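Local coordinates for pollen-specific leucine-rich repeat extensin-like protein 1 (Arabidopsis thaliana, PDB 6TME) that probably recognises RALF-type signalling peptides through its leucine-rich repeat domain and links them to the extensin network of the pollen tube cell wall, at residues A[249-252]-A[253-256]; A[276-279]-A[280-283]. All blocks are in the same frame, centred on the assembly; numbering follows the deposited sequence.

How the contacts relate
Contacts 1 and 2 occupy equivalent places in successive coils of the solenoid: each is a short 3-10 segment in the loop between two short strands, and their centres lie about 9 Å apart. Both are half core, half surface. On the inward side the aliphatic groups pack directly, Ile254 CG2 lying 3.6 Å from Leu278 CD2; a Leu281 methyl also rests against the carbonyl of Ile254. A probable hydrogen bond, Asn252 O to Thr277 OG1 at 2.8 Å, is the polar link. Contact 1 carries Asn252 and Glu253, its carboxylate against Pro251 CB, and a serine that grips its own turn; contact 2 carries serines and ends in an inverse gamma turn.

Contact 1: A[249-252]-A[253-256]; sequences CLPN and EIGS
Leu250 and Ile254 meet by their methyl ends where the chain turns into a short 3-10 segment. The two side chains slant across each other, CD2 of Leu250 resting 3.7 Å from CD1 of Ile254. The same CD1 also reaches the ring of Pro251, 3.9 Å from its CD, so one methyl bridges two residues. With CG1 of Ile254 beside the backbone N (chi1 -67°), that branch runs back along the chain, and CG1 passes 3.3 Å from Pro251 O. CG2 is left on the other branch, turned to Leu278 of the next coil. Cutting Ile254 back to an alanine removes CG1, CG2 and CD1, which is likely to leave Leu250 and the Pro251 ring without their shared apolar neighbour and a gap beside Leu278.

Glu253 comes up against a different part of the proline. Its chain bends sharply at chi2 (76°), which sets OE1 3.2 Å from Pro251 CB, while Ile254 meets the CG and CD end of the ring; both are van der Waals contacts.

Backbone bonds of the i to i+3 kind set the turn. Ile254 N donates to Pro251 O at 3.0 Å, and Gly255 N to Asn252 O at 3.1 Å. Glu253 O is gripped twice from one face, by Ser256 N at 2.9 Å and by Ser256 OG at 3.1 Å, which ties down the serine side chain at the exposed end.

Leu250 also packs on Pro275 and Phe289, while Cys249 forms a disulfide with Cys364 near the C-terminal end. The turn follows strand 245-247, and its Leu-Pro-x-x-Ile-Gly-x-Leu sequence, from Leu250 to Leu257, matches the consensus of the plant-type leucine-rich repeat.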
loop_
_atom_site.group_PDB
_atom_site.type_symbol
_atom_site.label_atom_id
_atom_site.label_comp_id
_atom_site.label_asym_id
_atom_site.label_seq_id
_atom_site.Cartn_x
_atom_site.Cartn_y
_atom_site.Cartn_z
ATOM N N CYS A 249 16.945 15.817 2.460
ATOM C CA CYS A 249 17.231 15.169 3.726
ATOM C C CYS A 249 15.956 14.594 4.317
ATOM O O CYS A 249 14.857 15.075 4.041
ATOM C CB CYS A 249 17.848 16.166 4.709
ATOM S SG CYS A 249 19.392 16.906 4.137
ATOM N N LEU A 250 16.114 13.565 5.143
ATOM C CA LEU A 250 14.997 13.055 5.922
ATOM C C LEU A 250 14.514 14.141 6.872
ATOM O O LEU A 250 15.330 14.746 7.571
ATOM C CB LEU A 250 15.417 11.826 6.721
ATOM C CG LEU A 250 15.570 10.556 5.892
ATOM C CD1 LEU A 250 15.831 9.340 6.783
ATOM C CD2 LEU A 250 14.323 10.350 5.023
ATOM N N PRO A 251 13.219 14.436 6.923
ATOM C CA PRO A 251 12.755 15.396 7.926
ATOM C C PRO A 251 12.848 14.795 9.314
ATOM O O PRO A 251 12.476 13.638 9.528
ATOM C CB PRO A 251 11.299 15.679 7.518
ATOM C CG PRO A 251 10.896 14.535 6.657
ATOM C CD PRO A 251 12.161 14.092 5.955
ATOM N N ASN A 252 13.355 15.596 10.263
ATOM C CA ASN A 252 13.424 15.173 11.659
ATOM C C ASN A 252 12.061 14.753 12.197
ATOM O O ASN A 252 11.996 14.013 13.185
ATOM C CB ASN A 252 13.985 16.297 12.550
ATOM C CG ASN A 252 15.304 16.893 12.026
ATOM O OD1 ASN A 252 16.155 16.203 11.457
ATOM N ND2 ASN A 252 15.477 18.186 12.248
ATOM N N GLU A 253 10.976 15.219 11.576
ATOM C CA GLU A 253 9.632 14.899 12.042
ATOM C C GLU A 253 9.323 13.416 11.931
ATOM O O GLU A 253 8.400 12.944 12.603
ATOM C CB GLU A 253 8.599 15.716 11.259
ATOM C CG GLU A 253 8.622 17.223 11.558
ATOM C CD GLU A 253 9.790 17.960 10.884
ATOM O OE1 GLU A 253 10.587 17.320 10.157
ATOM O OE2 GLU A 253 9.910 19.192 11.075
ATOM N N ILE A 254 10.086 12.669 11.121
ATOM C CA ILE A 254 9.943 11.216 11.091
ATOM C C ILE A 254 10.003 10.618 12.490
ATOM O O ILE A 254 9.329 9.622 12.780
ATOM C CB ILE A 254 11.008 10.591 10.169
ATOM C CG1 ILE A 254 10.743 11.008 8.717
ATOM C CG2 ILE A 254 10.978 9.068 10.268
ATOM C CD1 ILE A 254 11.835 10.596 7.740
ATOM N N GLY A 255 10.779 11.223 13.387
ATOM C CA GLY A 255 10.914 10.685 14.728
ATOM C C GLY A 255 9.654 10.732 15.569
ATOM O O GLY A 255 9.624 10.108 16.634
ATOM N N SER A 256 8.623 11.453 15.135
ATOM C CA SER A 256 7.357 11.440 15.851
ATOM C C SER A 256 6.508 10.203 15.565
ATOM O O SER A 256 5.496 10.008 16.244
ATOM C CB SER A 256 6.551 12.698 15.508
ATOM O OG SER A 256 7.418 13.808 15.403
#

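Contact 2: A[276-279]-A[280-283]; sequences STLS and GLAN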
loop_
_atom_site.group_PDB
_atom_site.type_symbol
_atom_site.label_atom_id
_atom_site.label_comp_id
_atom_site.label_asym_id
_atom_site.label_seq_id
_atom_site.Cartn_x
_atom_site.Cartn_y
_atom_site.Cartn_z
ATOM N N SER A 276 18.905 12.483 14.222
ATOM C CA SER A 276 18.980 11.911 15.560
ATOM C C SER A 276 17.603 11.690 16.165
ATOM O O SER A 276 17.462 10.871 17.077
ATOM C CB SER A 276 19.822 12.816 16.473
ATOM O OG SER A 276 19.414 14.172 16.347
ATOM N N THR A 277 16.588 12.404 15.677
ATOM C CA THR A 277 15.209 12.195 16.109
ATOM C C THR A 277 14.706 10.780 15.838
ATOM O O THR A 277 13.671 10.391 16.393
ATOM C CB THR A 277 14.293 13.201 15.408
ATOM O OG1 THR A 277 14.586 13.216 14.005
ATOM C CG2 THR A 277 14.504 14.596 15.972
ATOM N N LEU A 278 15.402 9.999 15.009
ATOM C CA LEU A 278 14.937 8.645 14.749
ATOM C C LEU A 278 14.952 7.781 15.999
ATOM O O LEU A 278 14.404 6.674 15.966
ATOM C CB LEU A 278 15.766 7.994 13.641
ATOM C CG LEU A 278 15.538 8.601 12.257
ATOM C CD1 LEU A 278 16.543 8.080 11.262
ATOM C CD2 LEU A 278 14.150 8.295 11.774
ATOM N N SER A 279 15.530 8.261 17.105
ATOM C CA SER A 279 15.434 7.497 18.344
ATOM C C SER A 279 14.018 7.483 18.893
ATOM O O SER A 279 13.731 6.699 19.800
ATOM C CB SER A 279 16.397 8.043 19.401
ATOM O OG SER A 279 16.090 9.379 19.756
ATOM N N GLY A 280 13.130 8.322 18.363
ATOM C CA GLY A 280 11.725 8.267 18.701
ATOM C C GLY A 280 10.940 7.145 18.056
ATOM O O GLY A 280 9.751 6.992 18.346
ATOM N N LEU A 281 11.554 6.345 17.182
ATOM C CA LEU A 281 10.852 5.234 16.541
ATOM C C LEU A 281 10.804 4.030 17.483
ATOM O O LEU A 281 11.356 2.961 17.222
ATOM C CB LEU A 281 11.511 4.887 15.216
ATOM C CG LEU A 281 11.520 6.033 14.202
ATOM C CD1 LEU A 281 12.168 5.579 12.899
ATOM C CD2 LEU A 281 10.106 6.586 13.976
ATOM N N ALA A 282 10.093 4.227 18.598
ATOM C CA ALA A 282 10.113 3.260 19.689
ATOM C C ALA A 282 9.594 1.888 19.275
ATOM O O ALA A 282 9.837 0.910 19.987
ATOM C CB ALA A 282 9.300 3.800 20.870
ATOM N N ASN A 283 8.892 1.784 18.149
ATOM C CA ASN A 283 8.295 0.519 17.734
ATOM C C ASN A 283 8.877 -0.051 16.448
ATOM O O ASN A 283 8.448 -1.133 16.034
ATOM C CB ASN A 283 6.775 0.665 17.552
ATOM C CG ASN A 283 6.002 0.392 18.833
ATOM O OD1 ASN A 283 5.885 -0.756 19.279
ATOM N ND2 ASN A 283 5.491 1.457 19.449
#
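Leu278 and Leu281, three residues apart, lie side by side and point the same way, with CD2 of Leu278 3.5 Å from CD1 of Leu281. Both bring CG beside their own backbone N (chi1 -69° for Leu278 and -60° for Leu281), and this common choice keeps the two isobutyl groups alongside one another on the buried side of the turn. Leu281 also lies against the peptide of its partner: its CG is 3.4 Å from Leu278 O, so apolar atoms probably help shield that carbonyl.

The same oxygen is fixed by Leu281 N at 3.1 Å. One residue earlier, Gly280 N binds Thr277 O at 2.9 Å, and before that Ser279 N reaches Ser276 O at 3.2 Å; three successive i to i+3 bonds thus wind the turn. Ser279 OG adds a long, weak bond of 3.4 Å to Ser276 O, and the side chains of both serines touch Asn301 of helix 300-303. At its far end the chain leaves through an inverse gamma turn centred on Leu281, where Ala282 N makes a weak bond of 2.8 Å to Gly280 O.

Further out, Thr277 OG1 is hydrogen-bonded to Asn252 O of the preceding coil, and Leu281 packs on Leu257 there. On the following coil, Leu278 touches Phe289 and Ile302, the latter in the same helix 300-303. Asn283 bridges the neighbouring coils, its ND2 binding Asn258 O and its OD1 Lys307 NZ. Paired leucines turned into the core from a 3-10 segment, with an asparagine bonded to the coils before and after it, fit the repeating coil of a plant-type leucine-rich repeat solenoid.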